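Local coordinates for protein carbon monoxide dehydrogenase (Thermococcus sp. AM4, PDB 6T7J) that catalyses the oxidation of carbon monoxide to carbon dioxide, probably passing electrons on through iron-sulfur clusters, and is seen here with its active-site cluster lacking nickel, at residues 30-35 and 328-333; 112-117 and 122-127; 170-175 and 187-192. All coordinates share one frame; numbering follows the deposited sequence.

Contact 1 (30-35 and 328-333)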
loop_
_atom_site.group_PDB
_atom_site.type_symbol
_atom_site.label_atom_id
_atom_site.label_comp_id
_atom_site.label_asym_id
_atom_site.label_seq_id
_atom_site.Cartn_x
_atom_site.Cartn_y
_atom_site.Cartn_z
ATOM N N GLU A 30 39.611 -4.695 -2.414
ATOM C CA GLU A 30 39.209 -4.481 -3.797
ATOM C C GLU A 30 38.439 -3.183 -3.999
ATOM O O GLU A 30 38.154 -2.822 -5.147
ATOM C CB GLU A 30 38.360 -5.657 -4.291
ATOM C CG GLU A 30 39.147 -6.720 -5.037
ATOM C CD GLU A 30 38.502 -8.087 -4.942
ATOM O OE1 GLU A 30 39.136 -9.006 -4.383
ATOM O OE2 GLU A 30 37.362 -8.241 -5.426
ATOM N N GLY A 31 38.099 -2.478 -2.922
ATOM C CA GLY A 31 37.349 -1.244 -3.046
ATOM C C GLY A 31 35.885 -1.436 -3.362
ATOM O O GLY A 31 35.293 -0.603 -4.057
ATOM N N ILE A 32 35.280 -2.514 -2.872
ATOM C CA ILE A 32 33.886 -2.843 -3.143
ATOM C C ILE A 32 33.095 -2.639 -1.858
ATOM O O ILE A 32 33.405 -3.250 -0.827
ATOM C CB ILE A 32 33.736 -4.280 -3.665
ATOM C CG1 ILE A 32 34.411 -4.418 -5.032
ATOM C CG2 ILE A 32 32.270 -4.667 -3.746
ATOM C CD1 ILE A 32 34.428 -5.834 -5.566
ATOM N N LYS A 33 32.076 -1.786 -1.921
ATOM C CA LYS A 33 31.259 -1.487 -0.751
ATOM C C LYS A 33 30.240 -2.594 -0.516
ATOM O O LYS A 33 29.586 -3.060 -1.453
ATOM C CB LYS A 33 30.543 -0.148 -0.924
ATOM C CG LYS A 33 31.465 1.043 -1.130
ATOM C CD LYS A 33 30.720 2.354 -0.913
ATOM C CE LYS A 33 31.500 3.536 -1.462
ATOM N NZ LYS A 33 30.888 4.836 -1.077
ATOM N N THR A 34 30.107 -3.012 0.738
ATOM C CA THR A 34 29.065 -3.934 1.160
ATOM C C THR A 34 27.997 -3.169 1.936
ATOM O O THR A 34 28.070 -1.948 2.104
ATOM C CB THR A 34 29.648 -5.072 2.002
ATOM O OG1 THR A 34 29.860 -4.621 3.346
ATOM C CG2 THR A 34 30.965 -5.553 1.413
ATOM N N ALA A 35 26.990 -3.904 2.414
ATOM C CA ALA A 35 25.923 -3.276 3.186
ATOM C C ALA A 35 26.452 -2.645 4.469
ATOM O O ALA A 35 25.913 -1.633 4.931
ATOM C CB ALA A 35 24.832 -4.299 3.505
ATOM N N ALA A 328 28.814 -13.338 -1.519
ATOM C CA ALA A 328 28.899 -14.489 -2.412
ATOM C C ALA A 328 29.526 -14.102 -3.743
ATOM O O ALA A 328 30.284 -14.881 -4.332
ATOM C CB ALA A 328 27.513 -15.099 -2.619
ATOM N N ILE A 329 29.232 -12.895 -4.229
ATOM C CA ILE A 329 29.850 -12.429 -5.465
ATOM C C ILE A 329 31.315 -12.089 -5.230
ATOM O O ILE A 329 32.137 -12.171 -6.151
ATOM C CB ILE A 329 29.069 -11.227 -6.028
ATOM C CG1 ILE A 329 27.570 -11.536 -6.064
ATOM C CG2 ILE A 329 29.572 -10.851 -7.414
ATOM C CD1 ILE A 329 26.711 -10.349 -6.446
ATOM N N ILE A 330 31.674 -11.715 -3.999
ATOM C CA ILE A 330 33.050 -11.323 -3.702
ATOM C C ILE A 330 33.970 -12.524 -3.544
ATOM O O ILE A 330 35.196 -12.355 -3.504
ATOM C CB ILE A 330 33.019 -10.399 -2.470
ATOM C CG1 ILE A 330 32.002 -9.281 -2.712
ATOM C CG2 ILE A 330 34.384 -9.789 -2.188
ATOM C CD1 ILE A 330 31.964 -8.229 -1.643
ATOM N N THR A 331 33.418 -13.741 -3.484
ATOM C CA THR A 331 34.260 -14.929 -3.592
ATOM C C THR A 331 34.956 -14.989 -4.944
ATOM O O THR A 331 36.034 -15.583 -5.063
ATOM C CB THR A 331 33.434 -16.199 -3.379
ATOM O OG1 THR A 331 32.504 -16.356 -4.460
ATOM C CG2 THR A 331 32.678 -16.140 -2.060
ATOM N N GLY A 332 34.363 -14.378 -5.968
ATOM C CA GLY A 332 34.928 -14.386 -7.301
ATOM C C GLY A 332 34.618 -15.615 -8.121
ATOM O O GLY A 332 35.142 -15.744 -9.234
ATOM N N ALA A 333 33.776 -16.517 -7.619
ATOM C CA ALA A 333 33.513 -17.787 -8.282
ATOM C C ALA A 333 32.060 -17.946 -8.715
ATOM O O ALA A 333 31.669 -19.046 -9.119
ATOM C CB ALA A 333 33.909 -18.953 -7.369
#
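The end of Ile330 is the part of 328-333 that reaches 30-35, where its CD1 meets methyl groups of Ile32 and Thr34. Taken in chain order, Ala328 contributes a backbone acceptor: its O receives the hydroxyl of Thr331 at 2.7 Å from OG1, a side-chain bond back to the helix backbone near its C-terminal end. Ile329 turns to another neighbour, packing on Ile348 and Val351 of helix 347-352. Ile330 then points its CB toward the loop, and its chain is drawn out, with CD1 anti to CA (chi2 -174°). Ile330 CD1 thereby comes to 4.1 Å from Ile32 CG2, the two isoleucines sliding past each other in opposite directions. The same CD1 lies 4.2 Å from Thr34 CG2, a side chain that crosses it at about a right angle. Because those two methyls, Ile32 CG2 and Thr34 CG2, are 5.4 Å apart, Ile330 CD1 faces the interval between them rather than either one head-on.

The helix belongs to the crossover from strand 318-320 to strand 336-339 of a parallel six-stranded sheet, a Rossmann-like arrangement, and the contact lays the link between helices 20-30 and 35-42 against its end. Thr34 is the N-cap of the latter helix: its OG1 accepts from Trp36 N, while the methyl remains turned to Ile330. Ala27, Val351 and Tyr355 also touch Ile330, and its carbonyl O accepts from Lys26 NZ. After Thr331, Gly332 leaves the helical region with phi 83°, and its N bonds back to Ile329 O at 3.1 Å. Ala333 N makes a weak bond of 3.4 Å to Thr331 OG1.

Contact 2 (112-117 and 122-127)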
loop_
_atom_site.group_PDB
_atom_site.type_symbol
_atom_site.label_atom_id
_atom_site.label_comp_id
_atom_site.label_asym_id
_atom_site.label_seq_id
_atom_site.Cartn_x
_atom_site.Cartn_y
_atom_site.Cartn_z
ATOM N N LYS A 112 -3.107 -23.142 -10.969
ATOM C CA LYS A 112 -4.316 -23.144 -11.784
ATOM C C LYS A 112 -4.010 -23.553 -13.218
ATOM O O LYS A 112 -4.794 -24.276 -13.842
ATOM C CB LYS A 112 -4.975 -21.766 -11.744
ATOM C CG LYS A 112 -6.337 -21.705 -12.410
ATOM C CD LYS A 112 -6.634 -20.304 -12.917
ATOM C CE LYS A 112 -8.024 -20.217 -13.532
ATOM N NZ LYS A 112 -8.206 -18.961 -14.313
ATOM N N GLY A 113 -2.877 -23.098 -13.758
ATOM C CA GLY A 113 -2.479 -23.544 -15.081
ATOM C C GLY A 113 -2.248 -25.040 -15.150
ATOM O O GLY A 113 -2.523 -25.669 -16.176
ATOM N N VAL A 114 -1.742 -25.630 -14.066
ATOM C CA VAL A 114 -1.574 -27.082 -14.039
ATOM C C VAL A 114 -2.920 -27.784 -13.873
ATOM O O VAL A 114 -3.134 -28.872 -14.424
ATOM C CB VAL A 114 -0.580 -27.480 -12.932
ATOM C CG1 VAL A 114 -0.519 -28.992 -12.770
ATOM C CG2 VAL A 114 0.785 -26.933 -13.262
ATOM N N ALA A 115 -3.849 -27.180 -13.127
ATOM C CA ALA A 115 -5.172 -27.776 -12.974
ATOM C C ALA A 115 -5.928 -27.821 -14.298
ATOM O O ALA A 115 -6.728 -28.737 -14.526
ATOM C CB ALA A 115 -5.979 -27.006 -11.929
ATOM N N GLU A 116 -5.696 -26.845 -15.175
ATOM C CA GLU A 116 -6.323 -26.807 -16.490
ATOM C C GLU A 116 -5.537 -27.577 -17.544
ATOM O O GLU A 116 -5.974 -27.640 -18.698
ATOM C CB GLU A 116 -6.505 -25.355 -16.949
ATOM C CG GLU A 116 -7.337 -24.493 -16.008
ATOM C CD GLU A 116 -7.624 -23.117 -16.583
ATOM O OE1 GLU A 116 -8.306 -23.034 -17.626
ATOM O OE2 GLU A 116 -7.164 -22.116 -15.996
ATOM N N GLY A 117 -4.395 -28.157 -17.181
ATOM C CA GLY A 117 -3.589 -28.890 -18.136
ATOM C C GLY A 117 -2.763 -28.029 -19.064
ATOM O O GLY A 117 -2.492 -28.440 -20.197
ATOM N N TYR A 122 4.884 -28.720 -14.890
ATOM C CA TYR A 122 4.615 -28.773 -13.463
ATOM C C TYR A 122 3.544 -29.818 -13.185
ATOM O O TYR A 122 2.580 -29.955 -13.946
ATOM C CB TYR A 122 4.180 -27.404 -12.930
ATOM C CG TYR A 122 5.248 -26.343 -13.052
ATOM C CD1 TYR A 122 6.159 -26.131 -12.026
ATOM C CD2 TYR A 122 5.351 -25.559 -14.193
ATOM C CE1 TYR A 122 7.142 -25.167 -12.130
ATOM C CE2 TYR A 122 6.331 -24.591 -14.308
ATOM C CZ TYR A 122 7.224 -24.399 -13.272
ATOM O OH TYR A 122 8.204 -23.438 -13.375
ATOM N N LYS A 123 3.723 -30.549 -12.090
ATOM C CA LYS A 123 2.892 -31.686 -11.728
ATOM C C LYS A 123 2.033 -31.354 -10.516
ATOM O O LYS A 123 2.231 -30.349 -9.829
ATOM C CB LYS A 123 3.759 -32.915 -11.419
ATOM C CG LYS A 123 4.346 -33.616 -12.633
ATOM C CD LYS A 123 5.818 -33.275 -12.824
ATOM C CE LYS A 123 6.147 -33.056 -14.293
ATOM N NZ LYS A 123 7.538 -32.556 -14.480
ATOM N N LEU A 124 1.058 -32.222 -10.267
ATOM C CA LEU A 124 0.409 -32.329 -8.965
ATOM C C LEU A 124 1.069 -33.518 -8.277
ATOM O O LEU A 124 0.699 -34.670 -8.518
ATOM C CB LEU A 124 -1.097 -32.513 -9.105
ATOM C CG LEU A 124 -1.894 -31.349 -9.695
ATOM C CD1 LEU A 124 -3.353 -31.741 -9.873
ATOM C CD2 LEU A 124 -1.771 -30.115 -8.816
ATOM N N THR A 125 2.070 -33.242 -7.441
ATOM C CA THR A 125 2.869 -34.310 -6.853
ATOM C C THR A 125 2.339 -34.786 -5.508
ATOM O O THR A 125 2.492 -35.967 -5.176
ATOM C CB THR A 125 4.324 -33.862 -6.693
ATOM O OG1 THR A 125 4.407 -32.857 -5.676
ATOM C CG2 THR A 125 4.853 -33.299 -8.001
ATOM N N ASP A 126 1.726 -33.904 -4.725
ATOM C CA ASP A 126 1.141 -34.267 -3.438
ATOM C C ASP A 126 -0.377 -34.206 -3.586
ATOM O O ASP A 126 -1.023 -33.217 -3.235
ATOM C CB ASP A 126 1.644 -33.348 -2.318
ATOM C CG ASP A 126 1.507 -33.976 -0.942
ATOM O OD1 ASP A 126 0.507 -34.695 -0.708
ATOM O OD2 ASP A 126 2.399 -33.752 -0.096
ATOM N N VAL A 127 -0.945 -35.289 -4.119
ATOM C CA VAL A 127 -2.393 -35.360 -4.293
ATOM C C VAL A 127 -3.091 -35.482 -2.946
ATOM O O VAL A 127 -4.238 -35.043 -2.788
ATOM C CB VAL A 127 -2.747 -36.528 -5.234
ATOM C CG1 VAL A 127 -4.234 -36.543 -5.536
ATOM C CG2 VAL A 127 -1.939 -36.428 -6.520
#
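Val114 and Tyr122 meet with their side chains at about a right angle, and the closest pair is Val114 CG2 with Tyr122 CB at 3.4 Å, tight for two aliphatic carbons. The valine is turned with CG1 anti to the backbone N (chi1 173°), which splits its two methyls between different neighbours. CG2 takes the tyrosine CB, whereas Val114 CG1 lies 4.1 Å from Leu124 CG, the two side chains running past one another in opposite directions. The carbonyl of Tyr122 sits against both methyls, its O 3.5 Å from Val114 CG1 and 3.6 Å from Val114 CG2. An alanine in place of Val114 would probably leave a gap against Tyr122 CB and Leu124 CG and let the returning chain shift.

Within 112-117 it is the CB of Tyr122 that meets Val114; the ring leads on from there, packing on Val110 one turn earlier in the same helix. Its OH is hydrogen-bonded to Ile272 O, while Lys276 makes a cation-pi contact with the ring. Leu241 of helix 212-242 touches both Val114 and Tyr122, and Leu124 rests on Ile240 and Ala150.

Two caps bracket this turn. Gly117, with phi 78°, closes helix 81-115 in a Schellman motif, its N bonding to Val114 O at 3.1 Å. Asp126, whose OD1 accepts from Lys129 N, is the N-cap of helix 127-136. The arrangement is that of a helix-loop-helix connection in which the emerging chain folds back over the last turn of the first helix.

Contact 3 (170-175 and 187-192)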
loop_
_atom_site.group_PDB
_atom_site.type_symbol
_atom_site.label_atom_id
_atom_site.label_comp_id
_atom_site.label_asym_id
_atom_site.label_seq_id
_atom_site.Cartn_x
_atom_site.Cartn_y
_atom_site.Cartn_z
ATOM N N ARG A 170 -11.531 -17.862 3.299
ATOM C CA ARG A 170 -11.808 -19.295 3.330
ATOM C C ARG A 170 -10.701 -20.061 4.045
ATOM O O ARG A 170 -10.979 -20.973 4.833
ATOM C CB ARG A 170 -11.992 -19.825 1.909
ATOM C CG ARG A 170 -13.096 -19.130 1.131
ATOM C CD ARG A 170 -14.471 -19.599 1.579
ATOM N NE ARG A 170 -14.623 -21.043 1.438
ATOM C CZ ARG A 170 -15.155 -21.638 0.377
ATOM N NH1 ARG A 170 -15.252 -22.959 0.336
ATOM N NH2 ARG A 170 -15.591 -20.913 -0.645
ATOM N N MET A 171 -9.439 -19.695 3.798
ATOM C CA MET A 171 -8.319 -20.426 4.382
ATOM C C MET A 171 -8.333 -20.400 5.907
ATOM O O MET A 171 -7.658 -21.226 6.536
ATOM C CB MET A 171 -6.995 -19.864 3.862
ATOM C CG MET A 171 -6.726 -20.166 2.396
ATOM S SD MET A 171 -6.433 -21.917 2.081
ATOM C CE MET A 171 -4.703 -22.048 2.513
ATOM N N LEU A 172 -9.098 -19.488 6.515
ATOM C CA LEU A 172 -9.255 -19.482 7.965
ATOM C C LEU A 172 -9.838 -20.787 8.494
ATOM O O LEU A 172 -9.783 -21.022 9.706
ATOM C CB LEU A 172 -10.137 -18.309 8.399
ATOM C CG LEU A 172 -9.532 -16.912 8.248
ATOM C CD1 LEU A 172 -10.399 -15.876 8.940
ATOM C CD2 LEU A 172 -8.114 -16.876 8.789
ATOM N N ALA A 173 -10.386 -21.637 7.621
ATOM C CA ALA A 173 -10.809 -22.966 8.046
ATOM C C ALA A 173 -9.657 -23.782 8.623
ATOM O O ALA A 173 -9.902 -24.791 9.291
ATOM C CB ALA A 173 -11.450 -23.714 6.875
ATOM N N LEU A 174 -8.410 -23.372 8.382
ATOM C CA LEU A 174 -7.263 -24.048 8.976
ATOM C C LEU A 174 -6.954 -23.568 10.389
ATOM O O LEU A 174 -6.144 -24.199 11.074
ATOM C CB LEU A 174 -6.027 -23.861 8.092
ATOM C CG LEU A 174 -6.019 -24.623 6.765
ATOM C CD1 LEU A 174 -5.222 -23.867 5.717
ATOM C CD2 LEU A 174 -5.456 -26.019 6.956
ATOM N N ALA A 175 -7.571 -22.476 10.838
ATOM C CA ALA A 175 -7.312 -21.932 12.165
ATOM C C ALA A 175 -8.299 -22.504 13.180
ATOM O O ALA A 175 -9.472 -22.715 12.853
ATOM C CB ALA A 175 -7.417 -20.410 12.153
ATOM N N GLY A 187 -12.947 -8.334 16.084
ATOM C CA GLY A 187 -13.342 -7.751 14.817
ATOM C C GLY A 187 -12.217 -7.609 13.818
ATOM O O GLY A 187 -12.211 -6.654 13.034
ATOM N N VAL A 188 -11.263 -8.538 13.819
ATOM C CA VAL A 188 -10.090 -8.463 12.959
ATOM C C VAL A 188 -10.059 -9.605 11.944
ATOM O O VAL A 188 -9.016 -9.889 11.361
ATOM C CB VAL A 188 -8.795 -8.430 13.794
ATOM C CG1 VAL A 188 -8.799 -7.240 14.743
ATOM C CG2 VAL A 188 -8.627 -9.733 14.564
ATOM N N LEU A 189 -11.189 -10.269 11.728
ATOM C CA LEU A 189 -11.244 -11.359 10.765
ATOM C C LEU A 189 -10.987 -10.820 9.363
ATOM O O LEU A 189 -11.718 -9.925 8.908
ATOM C CB LEU A 189 -12.597 -12.065 10.821
ATOM C CG LEU A 189 -12.805 -13.043 11.981
ATOM C CD1 LEU A 189 -14.247 -13.516 12.040
ATOM C CD2 LEU A 189 -11.856 -14.225 11.867
ATOM N N PRO A 190 -9.973 -11.310 8.655
ATOM C CA PRO A 190 -9.702 -10.807 7.306
ATOM C C PRO A 190 -10.708 -11.336 6.297
ATOM O O PRO A 190 -11.184 -12.469 6.392
ATOM C CB PRO A 190 -8.292 -11.326 7.012
ATOM C CG PRO A 190 -8.177 -12.564 7.834
ATOM C CD PRO A 190 -8.998 -12.333 9.078
ATOM N N ARG A 191 -11.021 -10.496 5.311
ATOM C CA ARG A 191 -12.048 -10.787 4.318
ATOM C C ARG A 191 -11.477 -11.114 2.946
ATOM O O ARG A 191 -11.817 -12.148 2.364
ATOM C CB ARG A 191 -13.015 -9.599 4.221
ATOM C CG ARG A 191 -13.600 -9.182 5.564
ATOM C CD ARG A 191 -13.936 -7.701 5.595
ATOM N NE ARG A 191 -12.739 -6.870 5.520
ATOM C CZ ARG A 191 -12.742 -5.544 5.614
ATOM N NH1 ARG A 191 -11.603 -4.871 5.531
ATOM N NH2 ARG A 191 -13.882 -4.890 5.786
ATOM N N ALA A 192 -10.621 -10.249 2.406
ATOM C CA ALA A 192 -9.917 -10.518 1.159
ATOM C C ALA A 192 -8.569 -9.815 1.228
ATOM O O ALA A 192 -8.500 -8.649 1.629
ATOM C CB ALA A 192 -10.720 -10.041 -0.056
#
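Leu172 carries the contact from one side, with its CD1 pressed against Leu189 and Pro190. The setting is a helix bracketed by two loops: a 3-10 turn, 170-174, precedes helix 177-186, and the chain leaves that helix through a Schellman motif at Gly187. The turn is documented by its backbone bonds, for example Ala175 N to Leu172 O at 2.9 Å, and the helix end by the positive phi of Gly187 (74°), with Val188 N bonded to Trp183 O.

The tight part is small and aliphatic. Leu172 CB points toward 187-192, and with CD1 anti to CA (chi2 -170°) the methyl is carried to the far end of an extended side chain, where it meets Leu189 and Pro190. Leu172 CD1 reaches Leu189 CD2 at 3.7 Å, the two leucines crossing obliquely. Leu189 does not aim its CB at the turn; its chain bends round to bring CD2 there. Trp228 of helix 212-242 packs on Leu172, and Trp183 on Leu189, so each leucine also packs on a tryptophan of a neighbouring helix.

The open side is at Leu189, which is partly exposed whereas Leu172 and Pro190 are buried. Ala173 and Gly187 are exposed as well, and neither touches the opposite segment. Arg191, by contrast, is buried but turns its CB bond away, into salt bridges with Glu196 and Glu199 of helix 193-203. The two segments bury 112 Å² between them, more than half of it on Leu172. On the proline side Leu172 CD1 meets the CD-CG side of the ring, 3.8 Å from Pro190 CD and 4.1 Å from Pro190 CG.

Along the chain, contacts 2 and 3 follow one another in series, and both are nested inside the long loop closed by contact 1. Their centres are 25 Å apart, with about 13 Å between nearest atoms, and helices 146-162 and 212-242 pack against both; this is the helical region expected toward the N-terminus of carbon monoxide dehydrogenases. Contact 1 lies apart, its centre 41 Å from that of contact 2 and 45 Å from that of contact 3, on the opposite side of the chain's centre from the latter. It sets the link between helices 20-30 and 35-42 against helix 325-330, which lies between strands of the first parallel sheet, whereas the other two are local closures around helix ends.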